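Local coordinates for biofilm-associated surface protein (Staphylococcus aureus, PDB 7C7U) that is a cell wall-anchored surface adhesin that promotes biofilm formation, probably by switching to functional amyloid under the control of bound calcium, at residues A[251-262]-A[294-305]. Sequence-based numbering, arbitrary orientation.
Sequences WAYNYQIDKDLL and LTIDEVGNGTIT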
ATOM      1  N   TRP A 251     -27.551 -26.504  -7.485  1.00 30.35           N
ATOM      2  CA  TRP A 251     -27.202 -25.592  -6.421  1.00 27.88           C
ATOM      3  C   TRP A 251     -27.190 -24.142  -6.924  1.00 25.32           C
ATOM      4  O   TRP A 251     -27.175 -23.871  -8.127  1.00 29.02           O
ATOM      5  CB  TRP A 251     -25.831 -25.943  -5.856  1.00 26.69           C
ATOM      6  CG  TRP A 251     -25.759 -27.230  -5.103  1.00 27.39           C
ATOM      7  CD1 TRP A 251     -26.791 -28.108  -4.821  1.00 28.40           C
ATOM      8  CD2 TRP A 251     -24.583 -27.799  -4.520  1.00 27.07           C
ATOM      9  NE1 TRP A 251     -26.304 -29.194  -4.114  1.00 26.50           N
ATOM     10  CE2 TRP A 251     -24.958 -29.033  -3.923  1.00 27.44           C
ATOM     11  CE3 TRP A 251     -23.246 -27.403  -4.470  1.00 26.98           C
ATOM     12  CZ2 TRP A 251     -24.053 -29.836  -3.251  1.00 27.15           C
ATOM     13  CZ3 TRP A 251     -22.342 -28.218  -3.819  1.00 31.09           C
ATOM     14  CH2 TRP A 251     -22.749 -29.419  -3.218  1.00 29.00           C
ATOM     15  N   ALA A 252     -27.125 -23.200  -5.983  1.00 28.95           N
ATOM     16  CA  ALA A 252     -26.922 -21.799  -6.338  1.00 32.26           C
ATOM     17  C   ALA A 252     -25.705 -21.245  -5.616  1.00 31.47           C
ATOM     18  O   ALA A 252     -25.416 -21.633  -4.482  1.00 30.05           O
ATOM     19  CB  ALA A 252     -28.155 -20.953  -5.990  1.00 33.65           C
ATOM     20  N   TYR A 253     -25.001 -20.310  -6.274  1.00 32.04           N
ATOM     21  CA  TYR A 253     -23.955 -19.537  -5.628  1.00 30.20           C
ATOM     22  C   TYR A 253     -24.526 -18.189  -5.196  1.00 31.07           C
ATOM     23  O   TYR A 253     -25.184 -17.504  -5.989  1.00 31.74           O
ATOM     24  CB  TYR A 253     -22.755 -19.327  -6.556  1.00 28.94           C
ATOM     25  CG  TYR A 253     -21.617 -18.626  -5.861  1.00 30.16           C
ATOM     26  CD1 TYR A 253     -20.978 -19.223  -4.780  1.00 27.84           C
ATOM     27  CD2 TYR A 253     -21.177 -17.356  -6.280  1.00 26.20           C
ATOM     28  CE1 TYR A 253     -19.958 -18.591  -4.121  1.00 28.07           C
ATOM     29  CE2 TYR A 253     -20.165 -16.723  -5.623  1.00 29.75           C
ATOM     30  CZ  TYR A 253     -19.545 -17.338  -4.564  1.00 30.30           C
ATOM     31  OH  TYR A 253     -18.520 -16.695  -3.930  1.00 29.94           O
ATOM     32  N   ASN A 254     -24.244 -17.805  -3.954  1.00 29.15           N
ATOM     33  CA  ASN A 254     -24.813 -16.626  -3.311  1.00 28.88           C
ATOM     34  C   ASN A 254     -23.678 -15.729  -2.844  1.00 29.99           C
ATOM     35  O   ASN A 254     -22.649 -16.218  -2.374  1.00 30.66           O
ATOM     36  CB  ASN A 254     -25.690 -17.037  -2.109  1.00 27.25           C
ATOM     37  CG  ASN A 254     -26.728 -18.077  -2.477  1.00 30.60           C
ATOM     38  OD1 ASN A 254     -27.885 -17.751  -2.738  1.00 31.79           O
ATOM     39  ND2 ASN A 254     -26.309 -19.347  -2.530  1.00 27.70           N
ATOM     40  N   TYR A 255     -23.854 -14.414  -2.961  1.00 33.03           N
ATOM     41  CA  TYR A 255     -22.754 -13.498  -2.684  1.00 27.29           C
ATOM     42  C   TYR A 255     -23.306 -12.224  -2.052  1.00 29.33           C
ATOM     43  O   TYR A 255     -24.440 -11.817  -2.315  1.00 28.02           O
ATOM     44  CB  TYR A 255     -21.931 -13.208  -3.979  1.00 28.19           C
ATOM     45  CG  TYR A 255     -22.817 -12.954  -5.174  1.00 29.74           C
ATOM     46  CD1 TYR A 255     -23.240 -11.660  -5.479  1.00 28.81           C
ATOM     47  CD2 TYR A 255     -23.290 -14.004  -5.949  1.00 28.14           C
ATOM     48  CE1 TYR A 255     -24.088 -11.424  -6.551  1.00 33.97           C
ATOM     49  CE2 TYR A 255     -24.144 -13.789  -7.016  1.00 30.11           C
ATOM     50  CZ  TYR A 255     -24.549 -12.497  -7.310  1.00 32.12           C
ATOM     51  OH  TYR A 255     -25.406 -12.275  -8.369  1.00 30.88           O
ATOM     52  N   GLN A 256     -22.516 -11.636  -1.157  1.00 29.43           N
ATOM     53  CA  GLN A 256     -22.875 -10.398  -0.470  1.00 29.37           C
ATOM     54  C   GLN A 256     -21.760  -9.390  -0.710  1.00 27.38           C
ATOM     55  O   GLN A 256     -20.602  -9.646  -0.362  1.00 26.10           O
ATOM     56  CB  GLN A 256     -23.090 -10.642   1.031  1.00 30.70           C
ATOM     57  CG  GLN A 256     -24.179 -11.723   1.339  1.00 28.07           C
ATOM     58  CD  GLN A 256     -24.609 -11.756   2.814  1.00 34.02           C
ATOM     59  OE1 GLN A 256     -23.869 -11.325   3.697  1.00 35.65           O
ATOM     60  NE2 GLN A 256     -25.808 -12.294   3.083  1.00 32.20           N
ATOM     61  N   ILE A 257     -22.094  -8.252  -1.318  1.00 30.51           N
ATOM     62  CA  ILE A 257     -21.119  -7.194  -1.603  1.00 29.30           C
ATOM     63  C   ILE A 257     -21.406  -6.034  -0.655  1.00 31.53           C
ATOM     64  O   ILE A 257     -22.553  -5.591  -0.545  1.00 32.27           O
ATOM     65  CB  ILE A 257     -21.181  -6.748  -3.078  1.00 32.70           C
ATOM     66  CG1 ILE A 257     -21.164  -7.952  -4.023  1.00 33.50           C
ATOM     67  CG2 ILE A 257     -20.026  -5.753  -3.447  1.00 32.94           C
ATOM     68  CD1 ILE A 257     -19.872  -8.777  -3.962  1.00 33.73           C
ATOM     69  N   ASP A 258     -20.374  -5.562   0.047  1.00 31.93           N
ATOM     70  CA  ASP A 258     -20.529  -4.468   1.001  1.00 34.96           C
ATOM     71  C   ASP A 258     -21.296  -3.304   0.377  1.00 35.80           C
ATOM     72  O   ASP A 258     -20.902  -2.777  -0.668  1.00 33.87           O
ATOM     73  CB  ASP A 258     -19.149  -3.998   1.468  1.00 31.41           C
ATOM     74  CG  ASP A 258     -19.217  -3.107   2.691  1.00 33.25           C
ATOM     75  OD1 ASP A 258     -19.921  -2.076   2.652  1.00 39.60           O
ATOM     76  OD2 ASP A 258     -18.575  -3.432   3.702  1.00 32.41           O
ATOM     77  N   LYS A 259     -22.401  -2.927   1.019  1.00 32.17           N
ATOM     78  CA  LYS A 259     -23.274  -1.872   0.506  1.00 38.27           C
ATOM     79  C   LYS A 259     -22.528  -0.543   0.271  1.00 38.18           C
ATOM     80  O   LYS A 259     -22.888   0.217  -0.633  1.00 39.08           O
ATOM     81  CB  LYS A 259     -24.449  -1.679   1.466  1.00 38.32           C
ATOM     82  CG  LYS A 259     -24.056  -1.205   2.848  1.00 44.85           C
ATOM     83  CD  LYS A 259     -25.285  -1.121   3.760  1.00 55.29           C
ATOM     84  CE  LYS A 259     -24.919  -0.538   5.117  1.00 55.20           C
ATOM     85  NZ  LYS A 259     -24.364   0.852   4.939  1.00 58.37           N
ATOM     86  N   ASP A 260     -21.501  -0.236   1.063  1.00 36.06           N
ATOM     87  CA  ASP A 260     -20.797   1.033   0.863  1.00 42.24           C
ATOM     88  C   ASP A 260     -19.945   1.068  -0.392  1.00 42.01           C
ATOM     89  O   ASP A 260     -19.510   2.152  -0.789  1.00 35.64           O
ATOM     90  CB  ASP A 260     -19.914   1.368   2.064  1.00 45.27           C
ATOM     91  CG  ASP A 260     -20.720   1.701   3.296  1.00 48.18           C
ATOM     92  OD1 ASP A 260     -21.879   2.119   3.127  1.00 48.18           O
ATOM     93  OD2 ASP A 260     -20.201   1.555   4.418  1.00 55.12           O
ATOM     94  N   LEU A 261     -19.669  -0.069  -1.020  1.00 35.47           N
ATOM     95  CA  LEU A 261     -18.965  -0.027  -2.292  1.00 35.30           C
ATOM     96  C   LEU A 261     -19.903   0.225  -3.460  1.00 34.61           C
ATOM     97  O   LEU A 261     -19.440   0.586  -4.542  1.00 34.82           O
ATOM     98  CB  LEU A 261     -18.199  -1.337  -2.517  1.00 36.47           C
ATOM     99  CG  LEU A 261     -16.885  -1.443  -1.756  1.00 34.03           C
ATOM    100  CD1 LEU A 261     -16.196  -2.764  -2.037  1.00 34.78           C
ATOM    101  CD2 LEU A 261     -15.984  -0.262  -2.160  1.00 35.93           C
ATOM    102  N   LEU A 262     -21.204   0.050  -3.266  1.00 36.43           N
ATOM    103  CA  LEU A 262     -22.139   0.115  -4.388  1.00 39.97           C
ATOM    104  C   LEU A 262     -22.049   1.397  -5.215  1.00 39.71           C
ATOM    105  O   LEU A 262     -22.152   1.299  -6.452  1.00 37.46           O
ATOM    106  CB  LEU A 262     -23.568  -0.087  -3.871  1.00 42.08           C
ATOM    107  CG  LEU A 262     -23.890  -1.433  -3.215  1.00 42.94           C
ATOM    108  CD1 LEU A 262     -25.391  -1.616  -3.173  1.00 42.86           C
ATOM    109  CD2 LEU A 262     -23.214  -2.599  -3.934  1.00 42.11           C
ATOM    110  N   LEU A 294     -23.306 -10.698 -13.002  1.00 39.06           N
ATOM    111  CA  LEU A 294     -24.025 -10.901 -11.756  1.00 38.13           C
ATOM    112  C   LEU A 294     -24.850  -9.671 -11.415  1.00 42.71           C
ATOM    113  O   LEU A 294     -24.441  -8.538 -11.677  1.00 44.66           O
ATOM    114  CB  LEU A 294     -23.068 -11.205 -10.598  1.00 36.06           C
ATOM    115  CG  LEU A 294     -22.206 -12.457 -10.724  1.00 30.88           C
ATOM    116  CD1 LEU A 294     -21.113 -12.483  -9.650  1.00 26.82           C
ATOM    117  CD2 LEU A 294     -23.109 -13.691 -10.608  1.00 35.04           C
ATOM    118  N   THR A 295     -26.003  -9.897 -10.804  1.00 38.81           N
ATOM    119  CA  THR A 295     -26.818  -8.805 -10.304  1.00 44.46           C
ATOM    120  C   THR A 295     -26.806  -8.814  -8.783  1.00 46.61           C
ATOM    121  O   THR A 295     -26.714  -9.875  -8.151  1.00 39.85           O
ATOM    122  CB  THR A 295     -28.256  -8.888 -10.813  1.00 46.52           C
ATOM    123  OG1 THR A 295     -28.990  -9.811 -10.009  1.00 53.14           O
ATOM    124  CG2 THR A 295     -28.287  -9.338 -12.263  1.00 46.50           C
ATOM    125  N   ILE A 296     -26.891  -7.611  -8.207  1.00 41.85           N
ATOM    126  CA  ILE A 296     -26.950  -7.395  -6.767  1.00 40.16           C
ATOM    127  C   ILE A 296     -28.168  -6.536  -6.468  1.00 42.61           C
ATOM    128  O   ILE A 296     -28.586  -5.721  -7.297  1.00 50.64           O
ATOM    129  CB  ILE A 296     -25.665  -6.721  -6.238  1.00 41.43           C
ATOM    130  CG1 ILE A 296     -25.194  -5.652  -7.228  1.00 43.91           C
ATOM    131  CG2 ILE A 296     -24.565  -7.740  -5.996  1.00 40.94           C
ATOM    132  CD1 ILE A 296     -24.199  -4.683  -6.658  1.00 42.50           C
ATOM    133  N   ASP A 297     -28.746  -6.719  -5.282  1.00 40.55           N
ATOM    134  CA  ASP A 297     -29.884  -5.899  -4.889  1.00 42.47           C
ATOM    135  C   ASP A 297     -29.370  -4.644  -4.178  1.00 43.61           C
ATOM    136  O   ASP A 297     -28.163  -4.388  -4.127  1.00 40.23           O
ATOM    137  CB  ASP A 297     -30.889  -6.710  -4.061  1.00 38.90           C
ATOM    138  CG  ASP A 297     -30.352  -7.156  -2.706  1.00 44.34           C
ATOM    139  OD1 ASP A 297     -29.323  -6.636  -2.232  1.00 42.03           O
ATOM    140  OD2 ASP A 297     -30.972  -8.058  -2.100  1.00 46.64           O
ATOM    141  N   GLU A 298     -30.282  -3.859  -3.592  1.00 41.40           N
ATOM    142  CA  GLU A 298     -29.896  -2.547  -3.081  1.00 47.75           C
ATOM    143  C   GLU A 298     -28.968  -2.643  -1.880  1.00 46.53           C
ATOM    144  O   GLU A 298     -28.359  -1.636  -1.515  1.00 46.52           O
ATOM    145  CB  GLU A 298     -31.127  -1.713  -2.693  1.00 49.29           C
ATOM    146  CG  GLU A 298     -31.676  -2.010  -1.297  1.00 51.73           C
ATOM    147  CD  GLU A 298     -32.546  -3.254  -1.212  1.00 59.89           C
ATOM    148  OE1 GLU A 298     -32.558  -4.063  -2.172  1.00 58.80           O
ATOM    149  OE2 GLU A 298     -33.201  -3.429  -0.158  1.00 63.40           O
ATOM    150  N   VAL A 299     -28.852  -3.812  -1.249  1.00 45.47           N
ATOM    151  CA  VAL A 299     -27.949  -3.996  -0.121  1.00 45.54           C
ATOM    152  C   VAL A 299     -26.720  -4.811  -0.495  1.00 38.82           C
ATOM    153  O   VAL A 299     -25.863  -5.057   0.362  1.00 41.87           O
ATOM    154  CB  VAL A 299     -28.687  -4.625   1.076  1.00 47.48           C
ATOM    155  CG1 VAL A 299     -28.834  -6.127   0.908  1.00 43.61           C
ATOM    156  CG2 VAL A 299     -27.996  -4.269   2.393  1.00 56.31           C
ATOM    157  N   GLY A 300     -26.565  -5.155  -1.761  1.00 33.74           N
ATOM    158  CA  GLY A 300     -25.365  -5.814  -2.234  1.00 35.43           C
ATOM    159  C   GLY A 300     -25.452  -7.323  -2.335  1.00 32.11           C
ATOM    160  O   GLY A 300     -24.429  -7.961  -2.603  1.00 31.83           O
ATOM    161  N   ASN A 301     -26.641  -7.901  -2.151  1.00 31.95           N
ATOM    162  CA  ASN A 301     -26.827  -9.349  -2.171  1.00 35.54           C
ATOM    163  C   ASN A 301     -27.258  -9.842  -3.543  1.00 35.25           C
ATOM    164  O   ASN A 301     -28.028  -9.180  -4.247  1.00 34.74           O
ATOM    165  CB  ASN A 301     -27.874  -9.763  -1.132  1.00 33.99           C
ATOM    166  CG  ASN A 301     -27.418  -9.496   0.267  1.00 38.10           C
ATOM    167  OD1 ASN A 301     -26.225  -9.314   0.512  1.00 40.07           O
ATOM    168  ND2 ASN A 301     -28.353  -9.475   1.201  1.00 43.64           N
ATOM    169  N   GLY A 302     -26.774 -11.027  -3.911  1.00 34.35           N
ATOM    170  CA  GLY A 302     -27.186 -11.640  -5.154  1.00 31.91           C
ATOM    171  C   GLY A 302     -27.042 -13.146  -5.088  1.00 31.56           C
ATOM    172  O   GLY A 302     -26.459 -13.706  -4.152  1.00 26.84           O
ATOM    173  N   THR A 303     -27.579 -13.790  -6.117  1.00 30.78           N
ATOM    174  CA  THR A 303     -27.533 -15.239  -6.244  1.00 36.38           C
ATOM    175  C   THR A 303     -27.525 -15.578  -7.727  1.00 35.31           C
ATOM    176  O   THR A 303     -28.110 -14.862  -8.543  1.00 37.65           O
ATOM    177  CB  THR A 303     -28.718 -15.895  -5.519  1.00 35.32           C
ATOM    178  OG1 THR A 303     -28.670 -17.312  -5.715  1.00 39.70           O
ATOM    179  CG2 THR A 303     -30.025 -15.372  -6.070  1.00 41.53           C
ATOM    180  N   ILE A 304     -26.831 -16.651  -8.080  1.00 33.66           N
ATOM    181  CA  ILE A 304     -26.784 -17.102  -9.464  1.00 32.21           C
ATOM    182  C   ILE A 304     -26.917 -18.619  -9.468  1.00 35.21           C
ATOM    183  O   ILE A 304     -26.394 -19.305  -8.585  1.00 31.11           O
ATOM    184  CB  ILE A 304     -25.498 -16.640 -10.187  1.00 33.39           C
ATOM    185  CG1 ILE A 304     -25.562 -17.020 -11.666  1.00 31.72           C
ATOM    186  CG2 ILE A 304     -24.258 -17.243  -9.543  1.00 33.72           C
ATOM    187  CD1 ILE A 304     -24.374 -16.617 -12.457  1.00 36.80           C
ATOM    188  N   THR A 305     -27.660 -19.139 -10.435  1.00 32.54           N
ATOM    189  CA  THR A 305     -27.781 -20.579 -10.604  1.00 35.41           C
ATOM    190  C   THR A 305     -27.819 -20.874 -12.097  1.00 34.71           C
ATOM    191  O   THR A 305     -27.670 -19.981 -12.938  1.00 38.87           O
ATOM    192  CB  THR A 305     -29.002 -21.139  -9.871  1.00 32.80           C
ATOM    193  OG1 THR A 305     -28.925 -22.583  -9.831  1.00 39.33           O
ATOM    194  CG2 THR A 305     -30.282 -20.690 -10.555  1.00 36.36           C
TER
HETATM  195  O   HOH W   1     -27.032 -12.656 -10.573  1.00 37.77           O
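Tyr255 OH is gripped by two partners. It donates to Thr295 O at 2.7 Å, and a bound water donates to it. The same water accepts from Thr295 N and donates to Thr303 O. Tyr255 CG sits between its own backbone N and carbonyl carbon (chi1 44°), which swings the ring across Gly302. Gly302 C lies over one face, 3.4 Å above the ring plane and offset toward the rim. Leu294 CD1 makes a CH-pi contact with the opposite face, 4.3 Å from the centroid. Ile296 CG2 meets the ring edge in plane and also touches Ile257 CG1.

The backbones form an antiparallel pair in a four-stranded sheet, with 301-305 as an edge strand within this chain and 359-369 on the other side of 252-257. Tyr253 with Ile304 and Tyr255 with Gly302 are hydrogen-bonded pairs. The type I turn from Asp297 to Gly300 leads into strand 301-305. Asp297 OD1 accepts from Val299 N and Asn301 N, which arrive from opposite faces of its carboxylate. At the last residue of the turn, Gly300 O accepts from Ile257 N at 2.7 Å. Leu262 CD2 packs on Ile296 CD1 at 3.6 Å. At the far end, Thr305 OG1 donates to Trp251 O from above the carbonyl plane.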